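Local coordinates for Tll0287 protein (Thermosynechococcus elongatus, PDB 5B82) that binds a covalently attached heme c through His/Cys axial ligation in a PAS-like domain and probably serves a redox or sensory role, at residues S50-G55 with T63-C68; R87-K92 with Q107-F112; L91-R94 with A99-T102. All coordinates share one frame; numbering follows the deposited sequence.

Contact 1. Residues S50-G55 with T63-C68; sequences STLEGG and TFKAVC. With HEC (heme c), chain B.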
loop_
_atom_site.group_PDB
_atom_site.type_symbol
_atom_site.label_atom_id
_atom_site.label_comp_id
_atom_site.label_asym_id
_atom_site.label_seq_id
_atom_site.Cartn_x
_atom_site.Cartn_y
_atom_site.Cartn_z
ATOM N N SER A 50 9.831 5.950 9.717
ATOM C CA SER A 50 10.531 7.228 9.948
ATOM C C SER A 50 11.884 7.163 10.667
ATOM O O SER A 50 12.722 8.047 10.488
ATOM C CB SER A 50 9.623 8.227 10.673
ATOM O OG SER A 50 9.471 7.879 12.036
ATOM N N THR A 51 12.099 6.139 11.485
ATOM C CA THR A 51 13.344 6.041 12.242
ATOM C C THR A 51 14.523 5.567 11.396
ATOM O O THR A 51 15.662 5.589 11.849
ATOM C CB THR A 51 13.203 5.101 13.452
ATOM O OG1 THR A 51 12.565 3.885 13.038
ATOM C CG2 THR A 51 12.376 5.762 14.538
ATOM N N LEU A 52 14.249 5.144 10.168
ATOM C CA LEU A 52 15.287 4.570 9.316
ATOM C C LEU A 52 15.781 5.586 8.284
ATOM O O LEU A 52 14.995 6.368 7.746
ATOM C CB LEU A 52 14.754 3.315 8.615
ATOM C CG LEU A 52 13.807 2.423 9.431
ATOM C CD1 LEU A 52 13.239 1.291 8.583
ATOM C CD2 LEU A 52 14.481 1.859 10.674
ATOM N N GLU A 53 17.083 5.574 8.015
ATOM C CA GLU A 53 17.661 6.447 6.994
ATOM C C GLU A 53 17.634 5.775 5.616
ATOM O O GLU A 53 17.520 4.551 5.514
ATOM C CB GLU A 53 19.098 6.841 7.361
ATOM C CG GLU A 53 19.235 7.567 8.690
ATOM C CD GLU A 53 20.679 7.937 9.013
ATOM O OE1 GLU A 53 20.954 8.311 10.174
ATOM O OE2 GLU A 53 21.540 7.858 8.107
ATOM N N GLY A 54 17.745 6.576 4.561
ATOM C CA GLY A 54 17.736 6.053 3.205
ATOM C C GLY A 54 19.120 5.914 2.595
ATOM O O GLY A 54 19.392 4.957 1.865
ATOM N N GLY A 55 19.997 6.868 2.900
ATOM C CA GLY A 55 21.338 6.898 2.340
ATOM C C GLY A 55 22.285 5.849 2.897
ATOM O O GLY A 55 23.399 5.686 2.398
ATOM N N THR A 63 16.746 -2.636 10.413
ATOM C CA THR A 63 15.961 -3.094 9.269
ATOM C C THR A 63 15.130 -4.346 9.567
ATOM O O THR A 63 14.215 -4.667 8.815
ATOM C CB THR A 63 16.821 -3.327 8.011
ATOM O OG1 THR A 63 17.795 -4.345 8.267
ATOM C CG2 THR A 63 17.517 -2.046 7.597
ATOM N N PHE A 64 15.437 -5.042 10.662
ATOM C CA PHE A 64 14.616 -6.178 11.088
ATOM C C PHE A 64 13.335 -5.725 11.782
ATOM O O PHE A 64 12.550 -6.546 12.243
ATOM C CB PHE A 64 15.391 -7.107 12.017
ATOM C CG PHE A 64 16.533 -7.809 11.352
ATOM C CD1 PHE A 64 16.308 -8.891 10.526
ATOM C CD2 PHE A 64 17.830 -7.390 11.557
ATOM C CE1 PHE A 64 17.356 -9.542 9.913
ATOM C CE2 PHE A 64 18.887 -8.037 10.947
ATOM C CZ PHE A 64 18.646 -9.116 10.122
ATOM N N LYS A 65 13.149 -4.413 11.869
ATOM C CA LYS A 65 11.940 -3.823 12.434
ATOM C C LYS A 65 10.742 -4.071 11.521
ATOM O O LYS A 65 10.859 -3.989 10.300
ATOM C CB LYS A 65 12.154 -2.318 12.610
ATOM C CG LYS A 65 10.950 -1.503 13.042
ATOM C CD LYS A 65 11.289 -0.007 13.018
ATOM C CE LYS A 65 10.161 0.844 13.598
ATOM N NZ LYS A 65 10.465 2.309 13.541
ATOM N N ALA A 66 9.594 -4.378 12.118
ATOM C CA ALA A 66 8.366 -4.546 11.357
ATOM C C ALA A 66 7.863 -3.179 10.922
ATOM O O ALA A 66 7.678 -2.276 11.739
ATOM C CB ALA A 66 7.312 -5.262 12.181
ATOM N N VAL A 67 7.663 -3.016 9.627
ATOM C CA VAL A 67 7.190 -1.746 9.119
ATOM C C VAL A 67 5.896 -1.950 8.333
ATOM O O VAL A 67 4.858 -1.385 8.679
ATOM C CB VAL A 67 8.274 -1.048 8.273
ATOM C CG1 VAL A 67 7.681 0.096 7.461
ATOM C CG2 VAL A 67 9.429 -0.559 9.175
ATOM N N CYS A 68 5.949 -2.786 7.302
ATOM C CA CYS A 68 4.812 -2.925 6.398
ATOM C C CYS A 68 3.859 -4.084 6.740
ATOM O O CYS A 68 2.670 -4.005 6.438
ATOM C CB CYS A 68 5.299 -3.015 4.951
ATOM S SG CYS A 68 6.063 -1.493 4.298
HETATM FE FE HEC B . 7.326 -1.754 2.619
HETATM C CHA HEC B . 5.312 -4.281 1.579
HETATM C CHB HEC B . 5.371 0.486 0.784
HETATM C CHC HEC B . 9.129 0.861 3.804
HETATM C CHD HEC B . 9.496 -3.970 4.097
HETATM N NA HEC B . 5.690 -1.878 1.355
HETATM C C1A HEC B . 4.939 -3.023 1.182
HETATM C C2A HEC B . 3.709 -2.670 0.498
HETATM C C3A HEC B . 3.740 -1.348 0.289
HETATM C C4A HEC B . 4.977 -0.829 0.813
HETATM C CMA HEC B . 2.670 -0.487 -0.402
HETATM C CAA HEC B . 2.566 -3.641 0.107
HETATM C CBA HEC B . 2.625 -4.038 -1.368
HETATM C CGA HEC B . 3.632 -5.137 -1.572
HETATM O O1A HEC B . 4.638 -4.907 -2.287
HETATM O O2A HEC B . 3.456 -6.241 -0.994
HETATM N NB HEC B . 7.259 0.273 2.319
HETATM C C1B HEC B . 6.357 1.009 1.580
HETATM C C2B HEC B . 6.623 2.417 1.787
HETATM C C3B HEC B . 7.666 2.518 2.614
HETATM C C4B HEC B . 8.080 1.177 2.973
HETATM C CMB HEC B . 5.859 3.587 1.114
HETATM C CAB HEC B . 8.315 3.826 3.123
HETATM C CBB HEC B . 7.333 4.611 4.031
HETATM N NC HEC B . 9.021 -1.594 3.712
HETATM C C1C HEC B . 9.565 -0.404 4.141
HETATM C C2C HEC B . 10.583 -0.710 5.124
HETATM C C3C HEC B . 10.783 -2.040 5.109
HETATM C C4C HEC B . 9.740 -2.623 4.284
HETATM C CMC HEC B . 11.556 0.356 5.681
HETATM C CAC HEC B . 11.850 -2.846 5.897
HETATM C CBC HEC B . 11.808 -2.666 7.433
HETATM N ND HEC B . 7.441 -3.793 2.759
HETATM C C1D HEC B . 8.351 -4.494 3.543
HETATM C C2D HEC B . 7.899 -5.866 3.674
HETATM C C3D HEC B . 6.604 -5.943 2.876
HETATM C C4D HEC B . 6.397 -4.622 2.347
HETATM C CMD HEC B . 8.576 -7.016 4.448
HETATM C CAD HEC B . 5.674 -7.161 2.687
HETATM C CBD HEC B . 4.697 -7.092 3.854
HETATM C CGD HEC B . 3.588 -8.111 3.712
HETATM O O1D HEC B . 3.875 -9.330 3.732
HETATM O O2D HEC B . 2.417 -7.691 3.588
#

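Contact 2. Residues R87-K92 with Q107-F112; sequences RQVALK and QALNQF. With HEC (heme c), chain B.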
loop_
_atom_site.group_PDB
_atom_site.type_symbol
_atom_site.label_atom_id
_atom_site.label_comp_id
_atom_site.label_asym_id
_atom_site.label_seq_id
_atom_site.Cartn_x
_atom_site.Cartn_y
_atom_site.Cartn_z
ATOM N N ARG A 87 -7.167 -3.591 0.614
ATOM C CA ARG A 87 -5.988 -4.282 0.113
ATOM C C ARG A 87 -4.966 -3.320 -0.490
ATOM O O ARG A 87 -5.321 -2.391 -1.224
ATOM C CB ARG A 87 -6.403 -5.286 -0.961
ATOM C CG ARG A 87 -5.307 -6.246 -1.380
ATOM C CD ARG A 87 -5.887 -7.351 -2.266
ATOM N NE ARG A 87 -6.234 -6.870 -3.601
ATOM C CZ ARG A 87 -5.456 -7.007 -4.670
ATOM N NH1 ARG A 87 -4.276 -7.613 -4.565
ATOM N NH2 ARG A 87 -5.854 -6.542 -5.842
ATOM N N GLN A 88 -3.694 -3.559 -0.193
ATOM C CA GLN A 88 -2.623 -2.844 -0.872
ATOM C C GLN A 88 -2.404 -3.503 -2.217
ATOM O O GLN A 88 -2.483 -4.728 -2.343
ATOM C CB GLN A 88 -1.337 -2.900 -0.059
ATOM C CG GLN A 88 -1.428 -2.173 1.264
ATOM C CD GLN A 88 -0.275 -2.522 2.184
ATOM O OE1 GLN A 88 0.696 -1.772 2.293
ATOM N NE2 GLN A 88 -0.371 -3.674 2.842
ATOM N N VAL A 89 -2.154 -2.689 -3.228
ATOM C CA VAL A 89 -1.930 -3.194 -4.574
ATOM C C VAL A 89 -0.740 -2.485 -5.187
ATOM O O VAL A 89 -0.661 -1.260 -5.141
ATOM C CB VAL A 89 -3.149 -2.931 -5.472
ATOM C CG1 VAL A 89 -2.928 -3.556 -6.849
ATOM C CG2 VAL A 89 -4.426 -3.475 -4.817
ATOM N N ALA A 90 0.185 -3.252 -5.756
ATOM C CA ALA A 90 1.346 -2.672 -6.415
ATOM C C ALA A 90 1.769 -3.503 -7.614
ATOM O O ALA A 90 1.702 -4.732 -7.586
ATOM C CB ALA A 90 2.509 -2.519 -5.436
ATOM N N LEU A 91 2.187 -2.816 -8.671
ATOM C CA LEU A 91 2.767 -3.461 -9.843
ATOM C C LEU A 91 4.003 -4.265 -9.438
ATOM O O LEU A 91 4.173 -5.415 -9.847
ATOM C CB LEU A 91 3.156 -2.401 -10.869
ATOM C CG LEU A 91 4.052 -2.853 -12.021
ATOM C CD1 LEU A 91 3.233 -3.496 -13.131
ATOM C CD2 LEU A 91 4.875 -1.679 -12.548
ATOM N N LYS A 92 4.864 -3.638 -8.639
ATOM C CA LYS A 92 6.055 -4.282 -8.099
ATOM C C LYS A 92 5.793 -4.602 -6.636
ATOM O O LYS A 92 6.018 -3.765 -5.758
ATOM C CB LYS A 92 7.272 -3.353 -8.228
ATOM C CG LYS A 92 7.522 -2.878 -9.651
ATOM C CD LYS A 92 8.487 -1.695 -9.702
ATOM C CE LYS A 92 9.898 -2.095 -9.301
ATOM N NZ LYS A 92 10.839 -0.943 -9.454
ATOM N N GLN A 107 -6.199 0.142 -14.112
ATOM C CA GLN A 107 -6.717 1.460 -14.459
ATOM C C GLN A 107 -6.356 2.493 -13.391
ATOM O O GLN A 107 -5.969 3.626 -13.706
ATOM C CB GLN A 107 -8.239 1.407 -14.623
ATOM C CG GLN A 107 -8.877 2.766 -14.904
ATOM C CD GLN A 107 -10.378 2.792 -14.632
ATOM O OE1 GLN A 107 -10.925 3.819 -14.220
ATOM N NE2 GLN A 107 -11.047 1.667 -14.864
ATOM N N ALA A 108 -6.491 2.100 -12.126
ATOM C CA ALA A 108 -6.279 3.027 -11.023
ATOM C C ALA A 108 -4.799 3.369 -10.916
ATOM O O ALA A 108 -4.433 4.543 -10.816
ATOM C CB ALA A 108 -6.796 2.443 -9.713
ATOM N N LEU A 109 -3.967 2.329 -10.949
ATOM C CA LEU A 109 -2.520 2.524 -10.942
ATOM C C LEU A 109 -2.098 3.413 -12.094
ATOM O O LEU A 109 -1.295 4.320 -11.909
ATOM C CB LEU A 109 -1.771 1.192 -10.987
ATOM C CG LEU A 109 -1.866 0.377 -9.697
ATOM C CD1 LEU A 109 -1.261 -1.009 -9.877
ATOM C CD2 LEU A 109 -1.164 1.109 -8.561
ATOM N N ASN A 110 -2.657 3.173 -13.275
ATOM C CA ASN A 110 -2.433 4.054 -14.412
ATOM C C ASN A 110 -2.821 5.509 -14.139
ATOM O O ASN A 110 -2.084 6.418 -14.523
ATOM C CB ASN A 110 -3.153 3.547 -15.663
ATOM C CG ASN A 110 -2.289 2.626 -16.498
ATOM O OD1 ASN A 110 -1.112 2.900 -16.725
ATOM N ND2 ASN A 110 -2.871 1.523 -16.962
ATOM N N GLN A 111 -3.970 5.733 -13.500
ATOM C CA GLN A 111 -4.403 7.096 -13.189
ATOM C C GLN A 111 -3.372 7.777 -12.292
ATOM O O GLN A 111 -2.968 8.909 -12.549
ATOM C CB GLN A 111 -5.789 7.115 -12.537
ATOM C CG GLN A 111 -6.952 7.183 -13.540
ATOM C CD GLN A 111 -8.330 7.119 -12.885
ATOM O OE1 GLN A 111 -9.055 6.134 -13.037
ATOM N NE2 GLN A 111 -8.703 8.178 -12.169
ATOM N N PHE A 112 -2.949 7.076 -11.247
ATOM C CA PHE A 112 -1.911 7.625 -10.372
ATOM C C PHE A 112 -0.619 7.917 -11.142
ATOM O O PHE A 112 -0.027 9.003 -11.025
ATOM C CB PHE A 112 -1.674 6.686 -9.184
ATOM C CG PHE A 112 -2.831 6.644 -8.213
ATOM C CD1 PHE A 112 -3.415 7.826 -7.767
ATOM C CD2 PHE A 112 -3.356 5.435 -7.778
ATOM C CE1 PHE A 112 -4.478 7.810 -6.878
ATOM C CE2 PHE A 112 -4.431 5.398 -6.883
ATOM C CZ PHE A 112 -4.998 6.583 -6.438
HETATM FE FE HEC B . 7.326 -1.754 2.619
HETATM C CHA HEC B . 5.312 -4.281 1.579
HETATM C CHB HEC B . 5.371 0.486 0.784
HETATM C CHC HEC B . 9.129 0.861 3.804
HETATM C CHD HEC B . 9.496 -3.970 4.097
HETATM N NA HEC B . 5.690 -1.878 1.355
HETATM C C1A HEC B . 4.939 -3.023 1.182
HETATM C C2A HEC B . 3.709 -2.670 0.498
HETATM C C3A HEC B . 3.740 -1.348 0.289
HETATM C C4A HEC B . 4.977 -0.829 0.813
HETATM C CMA HEC B . 2.670 -0.487 -0.402
HETATM C CAA HEC B . 2.566 -3.641 0.107
HETATM C CBA HEC B . 2.625 -4.038 -1.368
HETATM C CGA HEC B . 3.632 -5.137 -1.572
HETATM O O1A HEC B . 4.638 -4.907 -2.287
HETATM O O2A HEC B . 3.456 -6.241 -0.994
HETATM N NB HEC B . 7.259 0.273 2.319
HETATM C C1B HEC B . 6.357 1.009 1.580
HETATM C C2B HEC B . 6.623 2.417 1.787
HETATM C C3B HEC B . 7.666 2.518 2.614
HETATM C C4B HEC B . 8.080 1.177 2.973
HETATM C CMB HEC B . 5.859 3.587 1.114
HETATM C CAB HEC B . 8.315 3.826 3.123
HETATM C CBB HEC B . 7.333 4.611 4.031
HETATM N NC HEC B . 9.021 -1.594 3.712
HETATM C C1C HEC B . 9.565 -0.404 4.141
HETATM C C2C HEC B . 10.583 -0.710 5.124
HETATM C C3C HEC B . 10.783 -2.040 5.109
HETATM C C4C HEC B . 9.740 -2.623 4.284
HETATM C CMC HEC B . 11.556 0.356 5.681
HETATM C CAC HEC B . 11.850 -2.846 5.897
HETATM C CBC HEC B . 11.808 -2.666 7.433
HETATM N ND HEC B . 7.441 -3.793 2.759
HETATM C C1D HEC B . 8.351 -4.494 3.543
HETATM C C2D HEC B . 7.899 -5.866 3.674
HETATM C C3D HEC B . 6.604 -5.943 2.876
HETATM C C4D HEC B . 6.397 -4.622 2.347
HETATM C CMD HEC B . 8.576 -7.016 4.448
HETATM C CAD HEC B . 5.674 -7.161 2.687
HETATM C CBD HEC B . 4.697 -7.092 3.854
HETATM C CGD HEC B . 3.588 -8.111 3.712
HETATM O O1D HEC B . 3.875 -9.330 3.732
HETATM O O2D HEC B . 2.417 -7.691 3.588
#

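Contact 3. Residues L91-R94 with A99-T102; sequences LKYR and APRT. With HEC (heme c), chain B.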
loop_
_atom_site.group_PDB
_atom_site.type_symbol
_atom_site.label_atom_id
_atom_site.label_comp_id
_atom_site.label_asym_id
_atom_site.label_seq_id
_atom_site.Cartn_x
_atom_site.Cartn_y
_atom_site.Cartn_z
ATOM N N LEU A 91 2.187 -2.816 -8.671
ATOM C CA LEU A 91 2.767 -3.461 -9.843
ATOM C C LEU A 91 4.003 -4.265 -9.438
ATOM O O LEU A 91 4.173 -5.415 -9.847
ATOM C CB LEU A 91 3.156 -2.401 -10.869
ATOM C CG LEU A 91 4.052 -2.853 -12.021
ATOM C CD1 LEU A 91 3.233 -3.496 -13.131
ATOM C CD2 LEU A 91 4.875 -1.679 -12.548
ATOM N N LYS A 92 4.864 -3.638 -8.639
ATOM C CA LYS A 92 6.055 -4.282 -8.099
ATOM C C LYS A 92 5.793 -4.602 -6.636
ATOM O O LYS A 92 6.018 -3.765 -5.758
ATOM C CB LYS A 92 7.272 -3.353 -8.228
ATOM C CG LYS A 92 7.522 -2.878 -9.651
ATOM C CD LYS A 92 8.487 -1.695 -9.702
ATOM C CE LYS A 92 9.898 -2.095 -9.301
ATOM N NZ LYS A 92 10.839 -0.943 -9.454
ATOM N N TYR A 93 5.301 -5.812 -6.384
ATOM C CA TYR A 93 4.858 -6.208 -5.055
ATOM C C TYR A 93 5.832 -7.161 -4.377
ATOM O O TYR A 93 6.580 -7.881 -5.032
ATOM C CB TYR A 93 3.478 -6.869 -5.130
ATOM C CG TYR A 93 3.423 -7.958 -6.173
ATOM C CD1 TYR A 93 3.764 -9.268 -5.860
ATOM C CD2 TYR A 93 3.063 -7.670 -7.480
ATOM C CE1 TYR A 93 3.729 -10.258 -6.819
ATOM C CE2 TYR A 93 3.024 -8.652 -8.440
ATOM C CZ TYR A 93 3.356 -9.941 -8.107
ATOM O OH TYR A 93 3.319 -10.915 -9.072
ATOM N N ARG A 94 5.799 -7.162 -3.053
ATOM C CA ARG A 94 6.616 -8.053 -2.253
ATOM C C ARG A 94 5.773 -9.252 -1.849
ATOM O O ARG A 94 6.183 -10.398 -2.016
ATOM C CB ARG A 94 7.118 -7.309 -1.019
ATOM C CG ARG A 94 7.926 -8.134 -0.047
ATOM C CD ARG A 94 8.935 -7.229 0.631
ATOM N NE ARG A 94 9.958 -6.806 -0.320
ATOM C CZ ARG A 94 10.867 -5.864 -0.088
ATOM N NH1 ARG A 94 10.881 -5.211 1.065
ATOM N NH2 ARG A 94 11.759 -5.568 -1.019
ATOM N N ALA A 99 -0.773 -8.211 -5.654
ATOM C CA ALA A 99 -0.668 -8.024 -7.100
ATOM C C ALA A 99 -1.925 -7.357 -7.646
ATOM O O ALA A 99 -2.994 -7.444 -7.044
ATOM C CB ALA A 99 -0.433 -9.364 -7.805
ATOM N N PRO A 100 -1.803 -6.674 -8.787
ATOM C CA PRO A 100 -3.031 -6.214 -9.436
ATOM C C PRO A 100 -3.835 -7.442 -9.865
ATOM O O PRO A 100 -3.235 -8.435 -10.276
ATOM C CB PRO A 100 -2.512 -5.446 -10.651
ATOM C CG PRO A 100 -1.111 -5.008 -10.245
ATOM C CD PRO A 100 -0.593 -6.177 -9.464
ATOM N N ARG A 101 -5.157 -7.389 -9.747
ATOM C CA ARG A 101 -5.992 -8.547 -10.073
ATOM C C ARG A 101 -7.005 -8.262 -11.163
ATOM O O ARG A 101 -7.398 -9.163 -11.906
ATOM C CB ARG A 101 -6.735 -9.027 -8.832
ATOM C CG ARG A 101 -5.835 -9.626 -7.785
ATOM C CD ARG A 101 -6.610 -9.971 -6.534
ATOM N NE ARG A 101 -5.737 -10.581 -5.543
ATOM C CZ ARG A 101 -6.016 -10.646 -4.248
ATOM N NH1 ARG A 101 -7.145 -10.127 -3.789
ATOM N NH2 ARG A 101 -5.160 -11.223 -3.417
ATOM N N THR A 102 -7.443 -7.013 -11.246
ATOM C CA THR A 102 -8.512 -6.641 -12.163
ATOM C C THR A 102 -8.114 -5.490 -13.069
ATOM O O THR A 102 -7.116 -4.808 -12.818
ATOM C CB THR A 102 -9.771 -6.204 -11.402
ATOM O OG1 THR A 102 -9.440 -5.118 -10.534
ATOM C CG2 THR A 102 -10.338 -7.352 -10.576
HETATM FE FE HEC B . 7.326 -1.754 2.619
HETATM C CHA HEC B . 5.312 -4.281 1.579
HETATM C CHB HEC B . 5.371 0.486 0.784
HETATM C CHC HEC B . 9.129 0.861 3.804
HETATM C CHD HEC B . 9.496 -3.970 4.097
HETATM N NA HEC B . 5.690 -1.878 1.355
HETATM C C1A HEC B . 4.939 -3.023 1.182
HETATM C C2A HEC B . 3.709 -2.670 0.498
HETATM C C3A HEC B . 3.740 -1.348 0.289
HETATM C C4A HEC B . 4.977 -0.829 0.813
HETATM C CMA HEC B . 2.670 -0.487 -0.402
HETATM C CAA HEC B . 2.566 -3.641 0.107
HETATM C CBA HEC B . 2.625 -4.038 -1.368
HETATM C CGA HEC B . 3.632 -5.137 -1.572
HETATM O O1A HEC B . 4.638 -4.907 -2.287
HETATM O O2A HEC B . 3.456 -6.241 -0.994
HETATM N NB HEC B . 7.259 0.273 2.319
HETATM C C1B HEC B . 6.357 1.009 1.580
HETATM C C2B HEC B . 6.623 2.417 1.787
HETATM C C3B HEC B . 7.666 2.518 2.614
HETATM C C4B HEC B . 8.080 1.177 2.973
HETATM C CMB HEC B . 5.859 3.587 1.114
HETATM C CAB HEC B . 8.315 3.826 3.123
HETATM C CBB HEC B . 7.333 4.611 4.031
HETATM N NC HEC B . 9.021 -1.594 3.712
HETATM C C1C HEC B . 9.565 -0.404 4.141
HETATM C C2C HEC B . 10.583 -0.710 5.124
HETATM C C3C HEC B . 10.783 -2.040 5.109
HETATM C C4C HEC B . 9.740 -2.623 4.284
HETATM C CMC HEC B . 11.556 0.356 5.681
HETATM C CAC HEC B . 11.850 -2.846 5.897
HETATM C CBC HEC B . 11.808 -2.666 7.433
HETATM N ND HEC B . 7.441 -3.793 2.759
HETATM C C1D HEC B . 8.351 -4.494 3.543
HETATM C C2D HEC B . 7.899 -5.866 3.674
HETATM C C3D HEC B . 6.604 -5.943 2.876
HETATM C C4D HEC B . 6.397 -4.622 2.347
HETATM C CMD HEC B . 8.576 -7.016 4.448
HETATM C CAD HEC B . 5.674 -7.161 2.687
HETATM C CBD HEC B . 4.697 -7.092 3.854
HETATM C CGD HEC B . 3.588 -8.111 3.712
HETATM O O1D HEC B . 3.875 -9.330 3.732
HETATM O O2D HEC B . 2.417 -7.691 3.588
#

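Contact 1. Residues S50-G55 with T63-C68
The loop that joins helix 28-49 to helix 69-82 carries one of the two axial ligands of the heme iron, and Thr51 and Leu52 meet Lys65 and Val67 where this loop folds back on itself. At the outer edge the contact is polar: Lys65 NZ donates a hydrogen bond to Thr51 OG1 at 2.7 Å. Lys65 reaches it with CG anti to its backbone N (chi1 173°) and every later torsion also extended, so that the chain runs straight out and crosses the short threonine side chain at about a right angle. The ammonium has a second acceptor in Leu48 O, near the end of helix 28-49, and thus ties that helix and the residues just after it to segment 63-68. With an alanine in place of this lysine, Thr51 OG1 and Leu48 O would probably lose their shared donor, and the outer edge of the loop would be held by the Leu52-Val67 contact and the heme packing. Further in, the contact turns apolar. Leu52 CD1 lies 4.3 Å from Val67 CG2, and the same leucine methyl touches the heme methyl CMC at 3.5 Å. Val67 works with both branches: CG1 sits against ring C of the porphyrin, 3.8 Å from HEC C2C, while CG2 meets the terminal methyl CBC at 3.6 Å. The backbone helps to enclose that methyl, with Lys65 O lying 3.3 Å from HEC CBC and Thr63 O close by as well. Val67 also packs on Arg45 and Ala49 of helix 28-49, so the residue before the ligand is held between helix and porphyrin. His145 NE2 takes the other axial position, and on this side the iron is bound by Cys68 SG at 2.1 Å.

Contact 2. Residues R87-K92 with Q107-F112
With chi1 at -71°, which sets CG anti to its own carbonyl carbon, and chi2 at 172°, Leu109 sends both methyls from helix 103-114 onto Val89 and Leu91. Val89 ends the edge strand 85-89 of the four-stranded antiparallel sheet, so this is a helix-on-sheet contact of the PAS-like domain. The two leucine branches do different jobs. CD1 is the one that meets the valine side chain, 4.3 Å from Val89 CG1, and it also reaches the main chain beyond the strand, 4.1 Å from Leu91 N. CD2 approaches the backbone instead and stands 4.2 Å from Val89 O. The touch is loose and modest, with 106 Å² buried between the two segments, and it is purely a matter of van der Waals fit. Leu109 is steadied from other directions, since it also packs on Met175 of the neighbouring strand 172-181 and on Pro100; Ala108, the residue before it, and Phe112, about one turn further on, also lie on Met175, spreading the helix over the sheet. Val89 in turn is flanked by its strand-mate Arg87, whose guanidinium carries Val89 CG2 over one face, 3.5 Å above the plane and displaced toward the rim. That guanidinium is pinned at its nitrogens by a salt bridge from NH2 to Asp105 OD2 and a hydrogen bond from NH1 to Asn97 O, giving strand and helix a polar tie beside the apolar one. Between Arg87 and Val89, Gln88 points its extended side chain to the heme. Its OE1 accepts a hydrogen bond from Arg45 NH2 and lies 3.4 Å from HEC CAA, the first carbon of a propionate.

Contact 3. Residues L91-R94 with A99-T102
Tyr93 presents one face of its ring to Ala99, whose methyl sits over it in a CH-pi contact. Ala99 CB is 3.9 Å from the centroid of the Tyr93 ring and 23° off the normal, displaced toward the side where Tyr93 CE2 comes within 3.6 Å of it. Pro100 approaches the same ring obliquely, with its CD 4.4 Å from Tyr93 CD2, and turns its CG to the main chain at Leu91 CA. What aims the ring this way is a chi1 of 50°, which places CG between the backbone N and the carbonyl carbon of Tyr93. The tyrosine CB is meanwhile left beside the heme propionate, 3.6 Å from HEC O1A.

Arg94 continues the chain on the porphyrin face away from Cys68. Its side chain bends at chi2 and chi3 and lies along ring D, with CD 3.5 Å from HEC C3D, and the guanidinium directs an edge at the meso carbon CHD. NE forms a salt bridge to Asp162 OD2 and NH2 a hydrogen bond to Cys144 O, which fix the rotation of the guanidinium. The backbone of Arg94 grips the propionate: its N donates to HEC O1A at 2.6 Å with an angle of 150°, and only weakly to O2A. Tyr93 and Ala99 therefore close a heme-binding loop by apolar and CH-pi contact, while the backbone N of Arg94 gives the propionate one donor; the heme has other hydrogen-bond partners, among them Arg173 and His98.

All three contacts touch the one heme c, but from different directions. Contact 1 supplies the axial Cys68; its centre lies about 23 Å from that of contact 2 and about 22 Å from that of contact 3, with nearest atoms about 5 and 7 Å apart. Contacts 2 and 3 share Leu91 and Lys92, and their centres are only about 7 Å apart. They touch directly: Arg87 NH1 probably donates a hydrogen bond to Ala99 O at 2.8 Å, and Val89 CG1 packs on Pro100 CA at 3.7 Å. Strand 85-89 and the loop after it thus border the heme through Gln88, Lys92, Tyr93 and Arg94, and carry helix 103-114 on the other side.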